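Putative DD-carboxypeptidase TP_0574 (Treponema pallidum, PDB 1O75) probably acts as a zinc-stimulated D,D-carboxypeptidase that binds penicillin and may reduce peptidoglycan cross-linking in this spirochaete. Local coordinates at residues B[180-183]-B[188-191]; B[219-222]-B[228-231]; B[252-257]-B[320-325]; B[364-369]-B[407-412]. The protein carries 2 engineered substitutions. One frame throughout, in Å; residues are numbered along the deposited sequence.

Contact 1: B[180-183]-B[188-191]; sequences SRVT and GLKT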
loop_
_atom_site.group_PDB
_atom_site.type_symbol
_atom_site.label_atom_id
_atom_site.label_comp_id
_atom_site.label_asym_id
_atom_site.label_seq_id
_atom_site.Cartn_x
_atom_site.Cartn_y
_atom_site.Cartn_z
ATOM N N SER B 180 15.198 -28.570 20.754
ATOM C CA SER B 180 16.283 -29.115 19.940
ATOM C C SER B 180 16.680 -28.239 18.755
ATOM O O SER B 180 17.697 -28.485 18.116
ATOM C CB SER B 180 15.908 -30.501 19.419
ATOM O OG SER B 180 14.870 -30.410 18.453
ATOM N N ARG B 181 15.871 -27.238 18.440
ATOM C CA ARG B 181 16.199 -26.345 17.337
ATOM C C ARG B 181 17.278 -25.341 17.773
ATOM O O ARG B 181 17.993 -24.776 16.941
ATOM C CB ARG B 181 14.943 -25.611 16.873
ATOM C CG ARG B 181 13.913 -26.537 16.239
ATOM C CD ARG B 181 12.650 -25.796 15.876
ATOM N NE ARG B 181 11.920 -25.367 17.062
ATOM C CZ ARG B 181 10.824 -24.619 17.022
ATOM N NH1 ARG B 181 10.342 -24.215 15.852
ATOM N NH2 ARG B 181 10.199 -24.291 18.146
ATOM N N VAL B 182 17.393 -25.130 19.082
ATOM C CA VAL B 182 18.395 -24.212 19.622
ATOM C C VAL B 182 19.634 -24.972 20.112
ATOM O O VAL B 182 19.517 -25.869 20.939
ATOM C CB VAL B 182 17.831 -23.410 20.806
ATOM C CG1 VAL B 182 18.877 -22.413 21.303
ATOM C CG2 VAL B 182 16.551 -22.685 20.382
ATOM N N THR B 183 20.807 -24.604 19.598
ATOM C CA THR B 183 22.078 -25.226 19.983
ATOM C C THR B 183 23.113 -24.134 20.282
ATOM O O THR B 183 22.811 -22.939 20.200
ATOM C CB THR B 183 22.651 -26.096 18.852
ATOM O OG1 THR B 183 23.135 -25.248 17.804
ATOM C CG2 THR B 183 21.576 -27.021 18.289
ATOM N N GLY B 188 22.131 -15.547 17.564
ATOM C CA GLY B 188 21.369 -14.741 18.506
ATOM C C GLY B 188 21.262 -15.329 19.892
ATOM O O GLY B 188 20.582 -14.782 20.755
ATOM N N LEU B 189 21.958 -16.439 20.110
ATOM C CA LEU B 189 21.942 -17.128 21.399
ATOM C C LEU B 189 22.413 -16.225 22.523
ATOM O O LEU B 189 23.472 -15.615 22.411
ATOM C CB LEU B 189 22.855 -18.357 21.337
ATOM C CG LEU B 189 22.810 -19.329 22.527
ATOM C CD1 LEU B 189 21.550 -20.201 22.443
ATOM C CD2 LEU B 189 24.068 -20.216 22.495
ATOM N N LYS B 190 21.632 -16.138 23.595
ATOM C CA LYS B 190 22.000 -15.335 24.760
ATOM C C LYS B 190 22.161 -16.309 25.926
ATOM O O LYS B 190 21.334 -17.207 26.112
ATOM C CB LYS B 190 20.918 -14.307 25.105
ATOM C CG LYS B 190 20.734 -13.193 24.071
ATOM C CD LYS B 190 19.470 -12.416 24.400
ATOM C CE LYS B 190 19.667 -10.937 24.384
ATOM N NZ LYS B 190 20.519 -10.454 25.471
ATOM N N THR B 191 23.215 -16.126 26.718
ATOM C CA THR B 191 23.485 -17.030 27.834
ATOM C C THR B 191 22.999 -16.502 29.181
ATOM O O THR B 191 23.270 -15.366 29.565
ATOM C CB THR B 191 24.998 -17.342 27.870
ATOM O OG1 THR B 191 25.354 -17.966 26.627
ATOM C CG2 THR B 191 25.359 -18.281 29.048
#
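Val182 and Leu189 meet through their methyl groups. CG1 of Val182 lies 3.7 Å from CD1 of Leu189, and this is the one apolar pair between the segments. The two side chains cross obliquely, and the backbones stay well apart, with Val182 CA and Leu189 CA 8.1 Å from each other. Torsions explain the reach. In Val182, CG1 stands opposite the backbone N (chi1 -177°), which turns this methyl to the leucine. Leu189 also extends its CG opposite its own N, so the branched end projects across to the other segment.

A second set of contacts is between methyls and a carbonyl. The fork of Leu189 straddles the Thr183 carbonyl: CD1 and CD2 each lie 3.8 Å from Thr183 O. These are van der Waals contacts. No hydrogen bond joins the two segments.

The polar groups are served locally. Thr183 OG1 bonds to the backbone N of Asn185, and Thr183 N bonds to Thr186 OG1, so the short loop between the segments ties itself together. The apolar pair is covered by Tyr10 of strand 8-16, which touches both residues. Pro159 and Ala161 of strand 143-163 pack on Val182 and Leu189 respectively.

Gly188 has a positive phi (98°), a backbone shape that suits a residue without a side chain. Together with Leu189 it faces Lys202, and the backbones of both bond to that residue. This is a G1 beta bulge, placed where the loop from strand 177-178 turns into strand 190-194 of the large mixed sheet.

Contact 2: B[219-222]-B[228-231]; sequences TGYH and DAEA
Gly220 and Glu230 form an antiparallel hydrogen-bonded pair. Gly220 N donates to Glu230 O at 2.9 Å, the straighter of the two bonds, with 161° at the hydrogen. Glu230 N returns a bond to Gly220 O at 3.0 Å. Next to this pair, Thr219 and Ala231 form a non-hydrogen-bonded pair. Two CA-H...O contacts follow the same ladder: Thr219 CA to Glu230 O at 3.4 Å, and Ala229 CA to Gly220 O at 3.5 Å.

Water takes over where the ladder ends. One molecule donates to both Tyr221 O (2.7 Å) and Asp228 O (2.8 Å), bridging the two segments at the end next to the connecting turn.

Side chains add less. The Tyr221 ring has Asp228 O at its edge, 3.5 Å from CD2, and its CE2 lies 4.1 Å from Ala229 CB. Its hydroxyl reaches past the contact to Leu332 N. The Glu230 chain bends at chi2 (-87°), which swings its carboxylate back beside Gly220, while OE1 bonds to Ser232 OG.

The segments belong to the hairpin of strands 212-220 and 229-237. Asp228 and Ala229, at the start of strand 229-237, both face Ile298 of strand 293-298: a classic beta bulge. Phe331 of strand 325-331, which lines a xenon pocket, packs on Thr219 and Ala229. The Ala229 side chain is about 6 Å from a bound xenon. Along the outer strand 212-220, Thr219 and Tyr221 touch Ser87 of the second subunit.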
loop_
_atom_site.group_PDB
_atom_site.type_symbol
_atom_site.label_atom_id
_atom_site.label_comp_id
_atom_site.label_asym_id
_atom_site.label_seq_id
_atom_site.Cartn_x
_atom_site.Cartn_y
_atom_site.Cartn_z
ATOM N N THR B 219 13.858 6.004 2.938
ATOM C CA THR B 219 13.954 6.878 4.097
ATOM C C THR B 219 12.817 7.899 4.072
ATOM O O THR B 219 12.470 8.416 3.008
ATOM C CB THR B 219 15.322 7.601 4.099
ATOM O OG1 THR B 219 16.351 6.635 4.321
ATOM C CG2 THR B 219 15.399 8.635 5.207
ATOM N N GLY B 220 12.233 8.174 5.238
ATOM C CA GLY B 220 11.141 9.135 5.314
ATOM C C GLY B 220 11.277 10.014 6.544
ATOM O O GLY B 220 11.985 9.645 7.480
ATOM N N TYR B 221 10.620 11.173 6.558
ATOM C CA TYR B 221 10.703 12.062 7.714
ATOM C C TYR B 221 9.339 12.433 8.334
ATOM O O TYR B 221 9.281 12.928 9.454
ATOM C CB TYR B 221 11.493 13.328 7.344
ATOM C CG TYR B 221 12.917 13.033 6.950
ATOM C CD1 TYR B 221 13.252 12.732 5.624
ATOM C CD2 TYR B 221 13.920 12.960 7.918
ATOM C CE1 TYR B 221 14.559 12.356 5.277
ATOM C CE2 TYR B 221 15.221 12.591 7.586
ATOM C CZ TYR B 221 15.537 12.285 6.270
ATOM O OH TYR B 221 16.827 11.887 5.960
ATOM N N HIS B 222 8.248 12.203 7.616
ATOM C CA HIS B 222 6.914 12.487 8.164
ATOM C C HIS B 222 6.030 11.300 7.842
ATOM O O HIS B 222 4.864 11.467 7.496
ATOM C CB HIS B 222 6.269 13.714 7.518
ATOM C CG HIS B 222 7.191 14.876 7.367
ATOM N ND1 HIS B 222 7.792 15.190 6.168
ATOM C CD2 HIS B 222 7.633 15.788 8.265
ATOM C CE1 HIS B 222 8.566 16.247 6.334
ATOM N NE2 HIS B 222 8.488 16.627 7.598
ATOM N N ASP B 228 11.250 11.072 14.099
ATOM C CA ASP B 228 12.045 12.144 13.502
ATOM C C ASP B 228 12.504 11.663 12.130
ATOM O O ASP B 228 12.624 12.440 11.173
ATOM C CB ASP B 228 13.265 12.444 14.380
ATOM C CG ASP B 228 12.893 13.286 15.574
ATOM O OD1 ASP B 228 12.026 14.163 15.374
ATOM O OD2 ASP B 228 13.433 13.076 16.676
ATOM N N ALA B 229 12.754 10.359 12.040
ATOM C CA ALA B 229 13.194 9.756 10.793
ATOM C C ALA B 229 12.838 8.286 10.815
ATOM O O ALA B 229 12.740 7.678 11.875
ATOM C CB ALA B 229 14.723 9.930 10.616
ATOM N N GLU B 230 12.681 7.710 9.636
ATOM C CA GLU B 230 12.301 6.323 9.548
ATOM C C GLU B 230 12.918 5.669 8.327
ATOM O O GLU B 230 13.117 6.325 7.303
ATOM C CB GLU B 230 10.771 6.256 9.512
ATOM C CG GLU B 230 10.197 4.897 9.216
ATOM C CD GLU B 230 10.051 4.640 7.715
ATOM O OE1 GLU B 230 9.494 3.579 7.340
ATOM O OE2 GLU B 230 10.491 5.495 6.906
ATOM N N ALA B 231 13.242 4.384 8.442
ATOM C CA ALA B 231 13.823 3.656 7.322
ATOM C C ALA B 231 12.910 2.491 7.006
ATOM O O ALA B 231 12.428 1.810 7.917
ATOM C CB ALA B 231 15.231 3.134 7.679
HETATM O O HOH W 1 10.918 14.652 10.687
#

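Contact 3: B[252-257]-B[320-325]; sequences VMNFNT and NGYRDV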
loop_
_atom_site.group_PDB
_atom_site.type_symbol
_atom_site.label_atom_id
_atom_site.label_comp_id
_atom_site.label_asym_id
_atom_site.label_seq_id
_atom_site.Cartn_x
_atom_site.Cartn_y
_atom_site.Cartn_z
ATOM N N VAL B 252 8.570 -12.476 9.422
ATOM C CA VAL B 252 8.030 -11.619 10.480
ATOM C C VAL B 252 7.502 -12.447 11.638
ATOM O O VAL B 252 7.474 -11.974 12.772
ATOM C CB VAL B 252 6.915 -10.633 9.972
ATOM C CG1 VAL B 252 7.514 -9.618 9.018
ATOM C CG2 VAL B 252 5.761 -11.416 9.274
ATOM N N MET B 253 7.112 -13.699 11.383
ATOM C CA MET B 253 6.598 -14.527 12.486
ATOM C C MET B 253 7.750 -15.012 13.371
ATOM O O MET B 253 7.527 -15.611 14.416
ATOM C CB MET B 253 5.794 -15.721 11.964
ATOM C CG MET B 253 4.408 -15.331 11.412
ATOM S SD MET B 253 3.339 -14.576 12.676
ATOM C CE MET B 253 2.380 -13.504 11.719
ATOM N N ASN B 254 8.979 -14.757 12.936
ATOM C CA ASN B 254 10.164 -15.108 13.723
ATOM C C ASN B 254 10.973 -13.858 14.099
ATOM O O ASN B 254 12.016 -13.935 14.775
ATOM C CB ASN B 254 11.017 -16.097 12.938
ATOM C CG ASN B 254 10.462 -17.506 13.044
ATOM O OD1 ASN B 254 10.473 -18.094 14.122
ATOM N ND2 ASN B 254 9.935 -18.024 11.949
ATOM N N PHE B 255 10.480 -12.704 13.657
ATOM C CA PHE B 255 11.152 -11.437 13.948
ATOM C C PHE B 255 11.087 -11.060 15.416
ATOM O O PHE B 255 10.026 -11.107 16.048
ATOM C CB PHE B 255 10.522 -10.301 13.143
ATOM C CG PHE B 255 11.089 -8.943 13.466
ATOM C CD1 PHE B 255 12.273 -8.506 12.862
ATOM C CD2 PHE B 255 10.419 -8.090 14.343
ATOM C CE1 PHE B 255 12.775 -7.227 13.124
ATOM C CE2 PHE B 255 10.912 -6.803 14.617
ATOM C CZ PHE B 255 12.099 -6.373 13.996
ATOM N N ASN B 256 12.222 -10.625 15.955
ATOM C CA ASN B 256 12.250 -10.212 17.343
ATOM C C ASN B 256 12.473 -8.709 17.546
ATOM O O ASN B 256 11.631 -8.014 18.122
ATOM C CB ASN B 256 13.357 -10.954 18.091
ATOM C CG ASN B 256 12.893 -12.271 18.675
ATOM O OD1 ASN B 256 11.747 -12.397 19.058
ATOM N ND2 ASN B 256 13.800 -13.246 18.781
ATOM N N THR B 257 13.606 -8.200 17.061
ATOM C CA THR B 257 13.917 -6.802 17.330
ATOM C C THR B 257 14.962 -6.203 16.389
ATOM O O THR B 257 15.399 -6.856 15.421
ATOM C CB THR B 257 14.350 -6.710 18.825
ATOM O OG1 THR B 257 14.423 -5.343 19.243
ATOM C CG2 THR B 257 15.716 -7.428 19.049
ATOM N N ASN B 320 14.584 -15.077 14.814
ATOM C CA ASN B 320 14.925 -16.475 15.120
ATOM C C ASN B 320 15.131 -17.327 13.888
ATOM O O ASN B 320 14.284 -17.360 13.005
ATOM C CB ASN B 320 13.826 -17.116 15.989
ATOM C CG ASN B 320 13.791 -16.563 17.375
ATOM O OD1 ASN B 320 14.938 -16.077 17.848
ATOM N ND2 ASN B 320 12.741 -16.571 18.039
ATOM N N GLY B 321 16.282 -17.996 13.829
ATOM C CA GLY B 321 16.572 -18.891 12.726
ATOM C C GLY B 321 17.067 -18.253 11.457
ATOM O O GLY B 321 17.318 -18.959 10.474
ATOM N N TYR B 322 17.197 -16.927 11.461
ATOM C CA TYR B 322 17.664 -16.213 10.290
ATOM C C TYR B 322 18.968 -15.467 10.541
ATOM O O TYR B 322 19.247 -15.016 11.655
ATOM C CB TYR B 322 16.635 -15.167 9.830
ATOM C CG TYR B 322 15.372 -15.741 9.229
ATOM C CD1 TYR B 322 14.323 -16.164 10.040
ATOM C CD2 TYR B 322 15.237 -15.867 7.845
ATOM C CE1 TYR B 322 13.141 -16.710 9.482
ATOM C CE2 TYR B 322 14.061 -16.411 7.271
ATOM C CZ TYR B 322 13.026 -16.824 8.102
ATOM O OH TYR B 322 11.872 -17.346 7.559
ATOM N N ARG B 323 19.756 -15.326 9.487
ATOM C CA ARG B 323 21.008 -14.596 9.568
ATOM C C ARG B 323 20.603 -13.134 9.831
ATOM O O ARG B 323 19.535 -12.696 9.388
ATOM C CB ARG B 323 21.745 -14.731 8.232
ATOM C CG ARG B 323 23.193 -14.254 8.231
ATOM C CD ARG B 323 23.969 -14.856 7.056
ATOM N NE ARG B 323 23.554 -14.316 5.760
ATOM C CZ ARG B 323 23.179 -15.056 4.721
ATOM N NH1 ARG B 323 23.157 -16.375 4.817
ATOM N NH2 ARG B 323 22.841 -14.477 3.577
ATOM N N ASP B 324 21.420 -12.390 10.574
ATOM C CA ASP B 324 21.102 -10.979 10.845
ATOM C C ASP B 324 21.016 -10.225 9.508
ATOM O O ASP B 324 21.720 -10.542 8.557
ATOM C CB ASP B 324 22.176 -10.313 11.721
ATOM C CG ASP B 324 22.102 -10.729 13.198
ATOM O OD1 ASP B 324 21.238 -11.552 13.579
ATOM O OD2 ASP B 324 22.917 -10.220 13.997
ATOM N N VAL B 325 20.132 -9.242 9.420
ATOM C CA VAL B 325 20.034 -8.450 8.203
ATOM C C VAL B 325 20.536 -7.076 8.589
ATOM O O VAL B 325 19.940 -6.423 9.441
ATOM C CB VAL B 325 18.588 -8.331 7.733
ATOM C CG1 VAL B 325 18.515 -7.377 6.534
ATOM C CG2 VAL B 325 18.058 -9.731 7.382
HETATM O O HOH W 2 10.314 -17.489 16.716
#
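Asn254 and Asn320 each set CG beside the backbone N and opposite the carbonyl carbon, with chi1 of -80° and -70°. Each amide is thereby turned to the other segment. The two side chains run at about a right angle, with amide planes 62° apart, and do not bond to each other directly. Tyr322 has the same kind of chi1, which places its ring edge against Asn254: CE1 lies 4.1 Å from Asn254 CB.

The direct link is backbone to backbone. Asn320 N donates to Asn254 O at 2.8 Å. Beside it, a water joins the two side chains. It donates to Asn254 OD1 (2.7 Å) and accepts from Asn320 ND2 (2.9 Å).

Asn256 approaches from farther along 252-257. Its ND2 lies 3.2 Å from Asn320 OD1, with the amide planes nearly perpendicular. Asn254 CB also rests 3.5 Å from Asn320 O.

Further partners fix the amides. Asn320 ND2 also bonds to Phe157 O, and Asn254 ND2 bonds to Asp250 O in helix 245-252. Tyr322 stacks on His210 and meets Tyr251 edge-to-face.

The contact thus joins the turn between helix 245-252 and strand 255-262 to the loop between strands 311-319 and 325-331. Its chemistry is largely polar although three of its four touching residues are buried. Asn254 OD1, Asn254 ND2 and Asn320 ND2 all have neutral partners, either water or a backbone carbonyl. The rotation of both amides is therefore probably well defined.

Contact 4: B[364-369]-B[407-412]; sequences DVFADG and SVRAKV
Phe366 and Arg409 meet at about a right angle. The phenyl ring turns its edge to the guanidinium: Phe366 CZ lies over one face of that group, 4.1 Å from NH1. NH1 in turn stays near the ring plane, and the two planes are 65° apart. The charge therefore sits beside the ring and not above its pi face. The Arg409 chain bends at chi3 (55°), which helps to turn one face of its guanidinium to CZ of Phe366. The guanidinium also has a charged partner, since NH2 pairs with Glu399.

Asp368 and Lys411 likewise run across each other. Their link is a salt bridge, OD1 to NZ at 3.5 Å. Lys411 NZ also bonds to Thr397 OG1, and its stronger acidic partner is Asp368 of the second subunit. The lysine thus serves two carboxylates across the subunit boundary.

Strand 396-401 lies between strands 362-367 and 408-412 in a four-stranded antiparallel sheet, so these side chains reach over it. Thr397 of that middle strand also touches Phe366. Lys372 of the neighbouring strand 372-378 packs on Phe366, and His222 touches Arg409.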
loop_
_atom_site.group_PDB
_atom_site.type_symbol
_atom_site.label_atom_id
_atom_site.label_comp_id
_atom_site.label_asym_id
_atom_site.label_seq_id
_atom_site.Cartn_x
_atom_site.Cartn_y
_atom_site.Cartn_z
ATOM N N ASP B 364 5.399 17.661 -3.185
ATOM C CA ASP B 364 4.198 16.876 -3.420
ATOM C C ASP B 364 3.131 17.851 -2.930
ATOM O O ASP B 364 3.425 18.723 -2.107
ATOM C CB ASP B 364 4.132 15.605 -2.554
ATOM C CG ASP B 364 5.143 14.545 -2.960
ATOM O OD1 ASP B 364 5.546 14.491 -4.140
ATOM O OD2 ASP B 364 5.523 13.744 -2.082
ATOM N N VAL B 365 1.914 17.740 -3.442
ATOM C CA VAL B 365 0.841 18.608 -2.984
ATOM C C VAL B 365 -0.425 17.783 -3.000
ATOM O O VAL B 365 -0.763 17.182 -4.020
ATOM C CB VAL B 365 0.640 19.833 -3.885
ATOM C CG1 VAL B 365 -0.508 20.677 -3.334
ATOM C CG2 VAL B 365 1.926 20.657 -3.951
ATOM N N PHE B 366 -1.116 17.743 -1.866
ATOM C CA PHE B 366 -2.333 16.963 -1.773
ATOM C C PHE B 366 -3.248 17.467 -0.675
ATOM O O PHE B 366 -2.778 17.932 0.365
ATOM C CB PHE B 366 -1.984 15.487 -1.531
ATOM C CG PHE B 366 -1.174 15.245 -0.283
ATOM C CD1 PHE B 366 -1.800 15.057 0.949
ATOM C CD2 PHE B 366 0.216 15.206 -0.338
ATOM C CE1 PHE B 366 -1.049 14.832 2.110
ATOM C CE2 PHE B 366 0.974 14.982 0.814
ATOM C CZ PHE B 366 0.339 14.795 2.041
ATOM N N ALA B 367 -4.555 17.392 -0.915
ATOM C CA ALA B 367 -5.527 17.820 0.081
ATOM C C ALA B 367 -5.607 16.699 1.110
ATOM O O ALA B 367 -5.514 15.524 0.759
ATOM C CB ALA B 367 -6.876 18.050 -0.567
ATOM N N ASP B 368 -5.766 17.077 2.376
ATOM C CA ASP B 368 -5.822 16.142 3.503
ATOM C C ASP B 368 -5.945 14.652 3.157
ATOM O O ASP B 368 -4.943 13.930 3.170
ATOM C CB ASP B 368 -6.936 16.554 4.482
ATOM C CG ASP B 368 -6.735 17.970 5.045
ATOM O OD1 ASP B 368 -5.572 18.368 5.300
ATOM O OD2 ASP B 368 -7.746 18.687 5.247
ATOM N N GLY B 369 -7.154 14.188 2.845
ATOM C CA GLY B 369 -7.327 12.780 2.522
ATOM C C GLY B 369 -7.668 12.543 1.061
ATOM O O GLY B 369 -8.618 11.819 0.732
ATOM N N SER B 407 12.862 16.220 4.989
ATOM C CA SER B 407 11.743 16.858 4.321
ATOM C C SER B 407 10.907 17.691 5.291
ATOM O O SER B 407 10.975 17.518 6.509
ATOM C CB SER B 407 10.872 15.800 3.651
ATOM O OG SER B 407 10.477 14.831 4.597
ATOM N N VAL B 408 10.121 18.605 4.735
ATOM C CA VAL B 408 9.259 19.461 5.533
ATOM C C VAL B 408 7.877 19.493 4.907
ATOM O O VAL B 408 7.746 19.511 3.686
ATOM C CB VAL B 408 9.807 20.902 5.584
ATOM C CG1 VAL B 408 8.731 21.857 6.058
ATOM C CG2 VAL B 408 10.997 20.968 6.524
ATOM N N ARG B 409 6.838 19.462 5.731
ATOM C CA ARG B 409 5.499 19.561 5.178
ATOM C C ARG B 409 4.721 20.647 5.903
ATOM O O ARG B 409 4.844 20.819 7.119
ATOM C CB ARG B 409 4.759 18.219 5.217
ATOM C CG ARG B 409 4.682 17.527 6.544
ATOM C CD ARG B 409 3.776 16.303 6.413
ATOM N NE ARG B 409 4.198 15.393 5.347
ATOM C CZ ARG B 409 3.495 14.335 4.952
ATOM N NH1 ARG B 409 2.332 14.053 5.528
ATOM N NH2 ARG B 409 3.949 13.552 3.988
ATOM N N ALA B 410 3.943 21.400 5.135
ATOM C CA ALA B 410 3.163 22.493 5.687
ATOM C C ALA B 410 1.741 22.548 5.131
ATOM O O ALA B 410 1.439 21.970 4.085
ATOM C CB ALA B 410 3.880 23.810 5.411
ATOM N N LYS B 411 0.875 23.252 5.852
ATOM C CA LYS B 411 -0.511 23.422 5.452
ATOM C C LYS B 411 -0.633 24.747 4.718
ATOM O O LYS B 411 -0.243 25.791 5.238
ATOM C CB LYS B 411 -1.413 23.443 6.678
ATOM C CG LYS B 411 -1.327 22.196 7.525
ATOM C CD LYS B 411 -1.917 21.002 6.811
ATOM C CE LYS B 411 -1.908 19.790 7.719
ATOM N NZ LYS B 411 -2.514 18.608 7.046
ATOM N N VAL B 412 -1.167 24.699 3.505
ATOM C CA VAL B 412 -1.342 25.898 2.698
ATOM C C VAL B 412 -2.780 25.964 2.185
ATOM O O VAL B 412 -3.337 24.956 1.749
ATOM C CB VAL B 412 -0.367 25.901 1.489
ATOM C CG1 VAL B 412 -0.609 27.118 0.613
ATOM C CG2 VAL B 412 1.069 25.887 1.983
#

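Contacts 1 and 3 are buried, contact 2 is partly buried, and contact 4 is on the surface. Contact 1 is van der Waals packing with no hydrogen bond across it, contact 3 is mostly amide and water bonding, contact 2 is strand pairing, and contact 4 relies on charge. Contacts 1 and 3 lie on the same side of the chain's centre, about 6 Å apart at their nearest atoms. Both pack on strand 143-163. Contacts 2 and 4 touch directly, with Tyr221 and His222 against Ser407, and both also reach the second subunit of the crystal dimer. Contacts 1 and 4 are farthest apart, about 48 Å between centres.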